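Local structure of Serine/threonine protein phosphatase Stp1 (Streptococcus agalactiae, 2PK0) at residues Q16-N21 against L235-V240; L39-G44 against N195-T200; F118-D123 against S139-V144. The protein removes phosphate from phosphorylated serine and threonine residues of proteins, as a metal-dependent phosphatase of the PP2C family. All coordinates share one frame; numbering follows the deposited sequence.

The three contacts differ in depth and in chemistry. Contact 2 is buried, its centre about 7 Å from the centre of the chain. It joins its segments through the magnesium ion of chain F, water and the packing of Leu39; among protein ligands the chain E ion has those of 39-44 alone. Contact 1 is partly buried, about 15 Å out, and adds one more carboxylate to the chain F ion. It also has two exposed arginines and a hydrogen bond from an asparagine side chain. Contacts 1 and 2 touch and share waters 1 and 3. Contact 3 binds no metal. It uses two histidines and direct backbone bonds, and meets contact 2 where Asp123 faces Asp197. Contacts 2 and 3 both reach the sheet holding strands 35-43 and 115-121.

Contact 1: Q16-N21 against L235-V240; sequences QRRSNN and LDNITV. With MG (magnesium ion), chain F.
At the PP2C metal centre, Arg18 reaches over Asp236, a carboxylate ligand of magnesium. Asp236 OD2 binds the magnesium ion of chain F at 2.1 Å. Its other oxygen, OD1, accepts a hydrogen bond from water 1, itself a ligand of that ion. Arg18 NH1 lies 3.4 Å from Asp236 OD1. This is a salt bridge of charge alone: OD1 sits over one face of the guanidinium, 3.2 Å above its plane, and no N-H points at it. The arginine would thus add positive charge beside the metal ligand. Arg17 meets Leu235 with its aliphatic part, CG to CD2 3.8 Å, and the two side chains run alongside each other. Asn237 ND2 donates to Asn20 O at 3.1 Å, with an N-H...O angle of 151°. The oxygen lies close to the amide plane of Asn237. Next to this bond, Asn21 OD1 packs on Asn237 CG at 3.4 Å. Both amides are tied further: Asn237 to Ile14 O and Gln22 N, Asn21 to Thr12 OG1 and Asp23 N. The contact thus joins the loop between strands 6-13 and 23-29 to the start of strand 238-245, which pairs with strand 6-13 and carries Ile238 against helix 218-231.

Contact 2: L39-G44 against N195-T200; sequences LADGMG and NSDGLT. With MG (magnesium ion), chain E; MG (magnesium ion), chain F.
Asn195 ends strand 191-195 and meets Leu39 through its backbone. Leu39 CD1 rests 3.7 Å from Asn195 CA, and the other methyl, CD2, turns to the next residue. Ser196 takes that methyl on its backbone N and on its CB, with Leu39 CD2 and Ser196 CB 4.0 Å apart. The Ser196 hydroxyl is hydrogen-bonded to Asp23 OD2 and weakly to Asn237 O. Asp197 follows, and here the contact becomes polar. Its CG stands between the backbone N and the carbonyl carbon (chi1 54°), which turns the carboxylate back to the metal. Asp197 OD1 binds the magnesium ion of chain F at 2.1 Å. Asp41 OD2 binds the same ion at 2.3 Å. The two carboxylates meet at the ion with their planes 61° apart, and the shared cation would offset their like charge. Water 4 closes a second bridge: it donates to Asp41 OD2 and accepts from Asp197 N, each at 2.7 Å. Water 3, also on the ion, donates to Asp197 OD2. The second oxygen of Asp41, OD1, binds the magnesium ion of chain E at 1.9 Å, beside Gly42 O at 2.0 Å. Water 1 is bound to both ions, and Asp236 completes the protein ligands of the chain F ion. Two metals bridged by one aspartate and one water, set between two beta sheets, form the binuclear centre characteristic of PP2C phosphatases.

Contact 3: F118-D123 against S139-V144; sequences FAHVGD and SDHSLV
The backbones of Gly122 and His141 come together where strand 115-121 ends and an inverse gamma turn, centred on His141, leads to helix 143-149. Strand 115-121 belongs to one of the two sheets of the PP2C beta sandwich. The helix belongs to the excursion between strands 133-136 and 180-185, consistent with the mobile flap subdomain of bacterial PP2C enzymes. Two bonds grip Gly122. His141 N donates to Gly122 O at 2.8 Å, and Gly122 N donates to His141 ND1 at 3.1 Å. The imidazole closes this pair because its CG is anti to the carbonyl carbon (chi1 -61°), which folds the ring back beside its own N. Since ND1 accepts, the proton is probably on NE2, which is hydrogen-bonded to Asp180. Gly122 adopts backbone angles at which a CB would strike the carbonyl O of Val121.

His120 comes from the strand and meets His141 tip to tip. The rings form an offset stack, centroids 4.6 Å apart and planes 28° apart. His120 NE2 lies over one face of His141, toward its rim. That same nitrogen donates to Ser139 O at 2.7 Å, in the plane of its ring but above the carbonyl plane of Ser139. On the far side of the ring ND1 is bonded to Glu107, so both nitrogens are held and the rotation of the ring is fixed. Because both partners are acceptors, His120 may be doubly protonated and charged, if Glu107 is ionised.

Farther along, Asp140 packs on Asp123, with Asp140 CG 4.0 Å from Asp123 CB. Arg125 makes a salt bridge with Asp140. Ser142 is the N-cap of helix 143-149. Water 8 links Asp123's backbone to Asp140's carboxylate, donating to Asp123 O at 2.5 Å and Asp140 OD2 at 2.7 Å.

Contact 1: Q16-N21 against L235-V240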
loop_
_atom_site.group_PDB
_atom_site.type_symbol
_atom_site.label_atom_id
_atom_site.label_comp_id
_atom_site.label_asym_id
_atom_site.label_seq_id
_atom_site.Cartn_x
_atom_site.Cartn_y
_atom_site.Cartn_z
ATOM N N GLN A 16 -18.827 -2.943 2.782
ATOM C CA GLN A 16 -20.260 -2.958 3.104
ATOM C C GLN A 16 -20.910 -1.602 2.951
ATOM O O GLN A 16 -21.979 -1.484 2.354
ATOM C CB GLN A 16 -20.485 -3.417 4.545
ATOM C CG GLN A 16 -20.389 -4.899 4.741
ATOM C CD GLN A 16 -21.599 -5.604 4.207
ATOM O OE1 GLN A 16 -21.496 -6.558 3.431
ATOM N NE2 GLN A 16 -22.769 -5.130 4.609
ATOM N N ARG A 17 -20.254 -0.575 3.468
ATOM C CA ARG A 17 -20.893 0.725 3.618
ATOM C C ARG A 17 -20.649 1.758 2.532
ATOM O O ARG A 17 -21.065 2.901 2.678
ATOM C CB ARG A 17 -20.533 1.315 4.981
ATOM C CG ARG A 17 -21.117 0.488 6.101
ATOM C CD ARG A 17 -22.566 0.828 6.270
ATOM N NE ARG A 17 -22.674 2.080 6.998
ATOM C CZ ARG A 17 -22.922 2.146 8.295
ATOM N NH1 ARG A 17 -23.105 1.032 8.987
ATOM N NH2 ARG A 17 -22.988 3.322 8.894
ATOM N N ARG A 18 -19.978 1.391 1.452
ATOM C CA ARG A 18 -19.672 2.379 0.425
ATOM C C ARG A 18 -20.081 1.951 -0.981
ATOM O O ARG A 18 -20.158 0.763 -1.290
ATOM C CB ARG A 18 -18.202 2.803 0.482
ATOM C CG ARG A 18 -17.858 3.629 1.703
ATOM C CD ARG A 18 -16.933 4.758 1.362
ATOM N NE ARG A 18 -16.214 5.224 2.543
ATOM C CZ ARG A 18 -15.004 5.776 2.513
ATOM N NH1 ARG A 18 -14.370 5.923 1.352
ATOM N NH2 ARG A 18 -14.423 6.167 3.641
ATOM N N SER A 19 -20.354 2.932 -1.828
ATOM C CA SER A 19 -20.909 2.660 -3.145
ATOM C C SER A 19 -19.910 2.991 -4.228
ATOM O O SER A 19 -20.247 3.022 -5.406
ATOM C CB SER A 19 -22.151 3.508 -3.365
ATOM O OG SER A 19 -21.792 4.883 -3.417
ATOM N N ASN A 20 -18.676 3.250 -3.823
ATOM C CA ASN A 20 -17.646 3.608 -4.767
ATOM C C ASN A 20 -16.301 3.142 -4.233
ATOM O O ASN A 20 -15.938 3.440 -3.094
ATOM C CB ASN A 20 -17.669 5.122 -4.989
ATOM C CG ASN A 20 -16.795 5.551 -6.123
ATOM O OD1 ASN A 20 -16.281 6.658 -6.135
ATOM N ND2 ASN A 20 -16.605 4.674 -7.075
ATOM N N ASN A 21 -15.580 2.390 -5.056
ATOM C CA ASN A 21 -14.259 1.894 -4.705
ATOM C C ASN A 21 -13.187 2.806 -5.289
ATOM O O ASN A 21 -12.900 2.719 -6.475
ATOM C CB ASN A 21 -14.070 0.481 -5.265
ATOM C CG ASN A 21 -12.828 -0.218 -4.716
ATOM O OD1 ASN A 21 -12.030 0.369 -3.989
ATOM N ND2 ASN A 21 -12.675 -1.490 -5.059
ATOM N N LEU A 235 -16.380 -0.340 6.619
ATOM C CA LEU A 235 -16.636 1.089 6.483
ATOM C C LEU A 235 -15.846 1.799 5.404
ATOM O O LEU A 235 -16.092 2.965 5.131
ATOM C CB LEU A 235 -16.383 1.816 7.796
ATOM C CG LEU A 235 -17.131 1.342 9.038
ATOM C CD1 LEU A 235 -16.830 2.269 10.169
ATOM C CD2 LEU A 235 -18.614 1.281 8.806
ATOM N N ASP A 236 -14.901 1.115 4.785
ATOM C CA ASP A 236 -14.064 1.742 3.784
ATOM C C ASP A 236 -13.723 0.675 2.765
ATOM O O ASP A 236 -13.947 -0.502 3.022
ATOM C CB ASP A 236 -12.806 2.316 4.447
ATOM C CG ASP A 236 -11.963 3.170 3.505
ATOM O OD1 ASP A 236 -12.350 3.432 2.346
ATOM O OD2 ASP A 236 -10.862 3.578 3.915
ATOM N N ASN A 237 -13.222 1.096 1.604
ATOM C CA ASN A 237 -12.701 0.187 0.597
ATOM C C ASN A 237 -11.548 -0.618 1.166
ATOM O O ASN A 237 -10.690 -0.070 1.844
ATOM C CB ASN A 237 -12.215 0.957 -0.629
ATOM C CG ASN A 237 -13.259 1.898 -1.197
ATOM O OD1 ASN A 237 -12.927 2.999 -1.645
ATOM N ND2 ASN A 237 -14.515 1.467 -1.212
ATOM N N ILE A 238 -11.553 -1.923 0.915
ATOM C CA ILE A 238 -10.496 -2.817 1.399
ATOM C C ILE A 238 -9.728 -3.323 0.205
ATOM O O ILE A 238 -10.338 -3.719 -0.782
ATOM C CB ILE A 238 -11.090 -4.030 2.067
ATOM C CG1 ILE A 238 -12.342 -3.634 2.852
ATOM C CG2 ILE A 238 -10.073 -4.684 2.924
ATOM C CD1 ILE A 238 -13.341 -4.763 3.001
ATOM N N THR A 239 -8.399 -3.309 0.276
ATOM C CA THR A 239 -7.568 -3.667 -0.873
ATOM C C THR A 239 -6.276 -4.266 -0.372
ATOM O O THR A 239 -5.601 -3.650 0.441
ATOM C CB THR A 239 -7.282 -2.435 -1.745
ATOM O OG1 THR A 239 -8.499 -2.037 -2.398
ATOM C CG2 THR A 239 -6.263 -2.745 -2.809
ATOM N N VAL A 240 -5.960 -5.493 -0.801
ATOM C CA VAL A 240 -4.832 -6.232 -0.233
ATOM C C VAL A 240 -3.976 -6.917 -1.302
ATOM O O VAL A 240 -4.503 -7.569 -2.211
ATOM C CB VAL A 240 -5.294 -7.308 0.816
ATOM C CG1 VAL A 240 -4.116 -7.848 1.603
ATOM C CG2 VAL A 240 -6.307 -6.750 1.793
HETATM MG MG MG F . -9.123 4.025 2.737
HETATM O O HOH W 1 -10.269 5.245 1.325
HETATM O O HOH W 2 -9.247 2.480 1.232
HETATM O O HOH W 3 -8.997 5.986 3.629
#

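Contact 2: L39-G44 against N195-T200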
loop_
_atom_site.group_PDB
_atom_site.type_symbol
_atom_site.label_atom_id
_atom_site.label_comp_id
_atom_site.label_asym_id
_atom_site.label_seq_id
_atom_site.Cartn_x
_atom_site.Cartn_y
_atom_site.Cartn_z
ATOM N N LEU A 39 -0.184 -0.501 -4.943
ATOM C CA LEU A 39 -1.483 -0.323 -4.291
ATOM C C LEU A 39 -1.705 1.170 -4.030
ATOM O O LEU A 39 -0.797 1.854 -3.529
ATOM C CB LEU A 39 -1.508 -1.099 -2.962
ATOM C CG LEU A 39 -2.803 -1.255 -2.149
ATOM C CD1 LEU A 39 -2.759 -2.507 -1.333
ATOM C CD2 LEU A 39 -3.090 -0.076 -1.204
ATOM N N ALA A 40 -2.906 1.678 -4.321
ATOM C CA ALA A 40 -3.163 3.106 -4.121
ATOM C C ALA A 40 -4.531 3.371 -3.562
ATOM O O ALA A 40 -5.512 2.846 -4.063
ATOM C CB ALA A 40 -2.981 3.861 -5.405
ATOM N N ASP A 41 -4.603 4.193 -2.525
ATOM C CA ASP A 41 -5.888 4.562 -1.963
ATOM C C ASP A 41 -6.205 6.026 -2.312
ATOM O O ASP A 41 -5.647 6.947 -1.724
ATOM C CB ASP A 41 -5.873 4.313 -0.450
ATOM C CG ASP A 41 -7.160 4.728 0.261
ATOM O OD1 ASP A 41 -8.057 5.419 -0.294
ATOM O OD2 ASP A 41 -7.288 4.354 1.438
ATOM N N GLY A 42 -7.126 6.227 -3.249
ATOM C CA GLY A 42 -7.519 7.572 -3.640
ATOM C C GLY A 42 -8.533 8.260 -2.735
ATOM O O GLY A 42 -9.298 7.601 -2.024
ATOM N N MET A 43 -8.522 9.590 -2.749
ATOM C CA MET A 43 -9.520 10.392 -2.056
ATOM C C MET A 43 -10.018 11.534 -2.957
ATOM O O MET A 43 -9.341 11.952 -3.899
ATOM C CB MET A 43 -8.937 10.948 -0.761
ATOM C CG MET A 43 -7.730 11.854 -0.970
ATOM S SD MET A 43 -7.014 12.499 0.556
ATOM C CE MET A 43 -6.203 13.992 -0.030
ATOM N N GLY A 44 -11.210 12.036 -2.666
ATOM C CA GLY A 44 -11.781 13.145 -3.429
ATOM C C GLY A 44 -13.157 12.800 -3.945
ATOM O O GLY A 44 -13.361 11.698 -4.460
ATOM N N ASN A 195 -1.570 -3.464 2.256
ATOM C CA ASN A 195 -2.992 -3.119 2.330
ATOM C C ASN A 195 -3.350 -1.618 2.483
ATOM O O ASN A 195 -2.546 -0.799 2.945
ATOM C CB ASN A 195 -3.682 -3.934 3.417
ATOM C CG ASN A 195 -3.155 -3.620 4.777
ATOM O OD1 ASN A 195 -3.694 -2.771 5.477
ATOM N ND2 ASN A 195 -2.086 -4.283 5.161
ATOM N N SER A 196 -4.580 -1.279 2.110
ATOM C CA SER A 196 -5.106 0.066 2.313
ATOM C C SER A 196 -5.706 0.038 3.696
ATOM O O SER A 196 -5.847 -1.045 4.269
ATOM C CB SER A 196 -6.185 0.394 1.285
ATOM O OG SER A 196 -7.260 -0.522 1.379
ATOM N N ASP A 197 -6.091 1.200 4.226
ATOM C CA ASP A 197 -6.493 1.278 5.626
ATOM C C ASP A 197 -7.760 0.488 5.951
ATOM O O ASP A 197 -7.978 0.125 7.100
ATOM C CB ASP A 197 -6.580 2.730 6.139
ATOM C CG ASP A 197 -7.483 3.631 5.278
ATOM O OD1 ASP A 197 -7.940 3.189 4.203
ATOM O OD2 ASP A 197 -7.740 4.801 5.656
ATOM N N GLY A 198 -8.554 0.174 4.934
ATOM C CA GLY A 198 -9.800 -0.543 5.122
ATOM C C GLY A 198 -9.640 -1.950 5.668
ATOM O O GLY A 198 -10.574 -2.499 6.246
ATOM N N LEU A 199 -8.467 -2.543 5.482
ATOM C CA LEU A 199 -8.184 -3.821 6.100
ATOM C C LEU A 199 -7.863 -3.593 7.565
ATOM O O LEU A 199 -8.567 -4.071 8.451
ATOM C CB LEU A 199 -7.024 -4.547 5.416
ATOM C CG LEU A 199 -6.865 -5.982 5.952
ATOM C CD1 LEU A 199 -8.005 -6.844 5.450
ATOM C CD2 LEU A 199 -5.514 -6.605 5.572
ATOM N N THR A 200 -6.814 -2.820 7.809
ATOM C CA THR A 200 -6.280 -2.653 9.152
ATOM C C THR A 200 -7.089 -1.755 10.107
ATOM O O THR A 200 -6.841 -1.761 11.314
ATOM C CB THR A 200 -4.841 -2.171 9.074
ATOM O OG1 THR A 200 -4.743 -1.216 8.016
ATOM C CG2 THR A 200 -3.905 -3.356 8.767
HETATM MG MG MG E . -9.772 6.312 -0.524
HETATM MG MG MG F . -9.123 4.025 2.737
HETATM O O HOH W 4 -5.273 3.422 2.974
HETATM O O HOH W 3 -8.997 5.986 3.629
HETATM O O HOH W 5 -9.453 7.794 1.164
HETATM O O HOH W 6 -11.425 7.092 -0.406
HETATM O O HOH W 1 -10.269 5.245 1.325
HETATM O O HOH W 7 -10.370 4.479 -1.250
#

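Contact 3: F118-D123 against S139-V144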
loop_
_atom_site.group_PDB
_atom_site.type_symbol
_atom_site.label_atom_id
_atom_site.label_comp_id
_atom_site.label_asym_id
_atom_site.label_seq_id
_atom_site.Cartn_x
_atom_site.Cartn_y
_atom_site.Cartn_z
ATOM N N PHE A 118 10.463 -0.978 -0.920
ATOM C CA PHE A 118 9.231 -0.268 -1.063
ATOM C C PHE A 118 9.375 1.242 -1.016
ATOM O O PHE A 118 10.299 1.763 -0.412
ATOM C CB PHE A 118 8.197 -0.760 -0.039
ATOM C CG PHE A 118 8.546 -0.457 1.401
ATOM C CD1 PHE A 118 8.227 0.779 1.982
ATOM C CD2 PHE A 118 9.149 -1.420 2.196
ATOM C CE1 PHE A 118 8.527 1.052 3.307
ATOM C CE2 PHE A 118 9.456 -1.150 3.540
ATOM C CZ PHE A 118 9.147 0.078 4.089
ATOM N N ALA A 119 8.423 1.922 -1.649
ATOM C CA ALA A 119 8.181 3.342 -1.451
ATOM C C ALA A 119 6.778 3.479 -0.861
ATOM O O ALA A 119 5.865 2.772 -1.294
ATOM C CB ALA A 119 8.272 4.084 -2.767
ATOM N N HIS A 120 6.600 4.407 0.084
ATOM C CA HIS A 120 5.361 4.505 0.878
ATOM C C HIS A 120 4.961 5.956 1.158
ATOM O O HIS A 120 5.780 6.737 1.596
ATOM C CB HIS A 120 5.548 3.733 2.187
ATOM C CG HIS A 120 4.744 4.253 3.335
ATOM N ND1 HIS A 120 3.369 4.163 3.385
ATOM C CD2 HIS A 120 5.128 4.829 4.499
ATOM C CE1 HIS A 120 2.942 4.675 4.526
ATOM N NE2 HIS A 120 3.986 5.090 5.217
ATOM N N VAL A 121 3.702 6.299 0.876
ATOM C CA VAL A 121 3.154 7.644 1.015
ATOM C C VAL A 121 1.702 7.518 1.479
ATOM O O VAL A 121 0.888 6.977 0.750
ATOM C CB VAL A 121 3.074 8.380 -0.358
ATOM C CG1 VAL A 121 2.424 9.771 -0.197
ATOM C CG2 VAL A 121 4.422 8.521 -1.008
ATOM N N GLY A 122 1.365 8.007 2.670
ATOM C CA GLY A 122 -0.004 7.919 3.159
ATOM C C GLY A 122 -0.216 7.034 4.373
ATOM O O GLY A 122 0.683 6.868 5.204
ATOM N N ASP A 123 -1.420 6.477 4.483
ATOM C CA ASP A 123 -1.778 5.607 5.603
ATOM C C ASP A 123 -2.077 4.168 5.173
ATOM O O ASP A 123 -2.664 3.384 5.919
ATOM C CB ASP A 123 -2.950 6.184 6.415
ATOM C CG ASP A 123 -4.214 6.372 5.592
ATOM O OD1 ASP A 123 -4.156 6.248 4.344
ATOM O OD2 ASP A 123 -5.278 6.652 6.200
ATOM N N SER A 139 5.115 3.609 8.529
ATOM C CA SER A 139 4.528 4.433 9.559
ATOM C C SER A 139 3.501 5.316 8.871
ATOM O O SER A 139 3.798 5.898 7.835
ATOM C CB SER A 139 5.613 5.256 10.261
ATOM O OG SER A 139 5.045 6.129 11.224
ATOM N N ASP A 140 2.290 5.366 9.421
ATOM C CA ASP A 140 1.197 6.120 8.827
ATOM C C ASP A 140 1.598 7.598 8.734
ATOM O O ASP A 140 2.105 8.153 9.699
ATOM C CB ASP A 140 -0.080 5.984 9.675
ATOM C CG ASP A 140 -0.832 4.660 9.447
ATOM O OD1 ASP A 140 -0.347 3.814 8.671
ATOM O OD2 ASP A 140 -1.919 4.458 10.048
ATOM N N HIS A 141 1.418 8.230 7.577
ATOM C CA HIS A 141 1.610 9.670 7.521
ATOM C C HIS A 141 0.329 10.346 7.945
ATOM O O HIS A 141 -0.511 10.685 7.127
ATOM C CB HIS A 141 2.060 10.125 6.141
ATOM C CG HIS A 141 3.362 9.526 5.735
ATOM N ND1 HIS A 141 3.609 9.075 4.460
ATOM C CD2 HIS A 141 4.475 9.258 6.453
ATOM C CE1 HIS A 141 4.825 8.558 4.405
ATOM N NE2 HIS A 141 5.374 8.659 5.602
ATOM N N SER A 142 0.191 10.529 9.246
ATOM C CA SER A 142 -1.061 10.939 9.833
ATOM C C SER A 142 -0.784 12.020 10.841
ATOM O O SER A 142 0.371 12.261 11.199
ATOM C CB SER A 142 -1.700 9.754 10.564
ATOM O OG SER A 142 -0.989 9.435 11.755
ATOM N N LEU A 143 -1.850 12.653 11.313
ATOM C CA LEU A 143 -1.747 13.705 12.310
ATOM C C LEU A 143 -1.213 13.189 13.637
ATOM O O LEU A 143 -0.283 13.794 14.188
ATOM C CB LEU A 143 -3.099 14.405 12.500
ATOM C CG LEU A 143 -3.176 15.810 13.108
ATOM C CD1 LEU A 143 -4.251 16.594 12.399
ATOM C CD2 LEU A 143 -3.480 15.771 14.575
ATOM N N VAL A 144 -1.773 12.078 14.136
ATOM C CA VAL A 144 -1.367 11.551 15.448
ATOM C C VAL A 144 0.097 11.115 15.489
ATOM O O VAL A 144 0.735 11.261 16.525
ATOM C CB VAL A 144 -2.332 10.439 16.058
ATOM C CG1 VAL A 144 -3.747 10.811 15.859
ATOM C CG2 VAL A 144 -2.090 9.040 15.489
HETATM O O HOH W 8 -3.566 3.349 8.214
#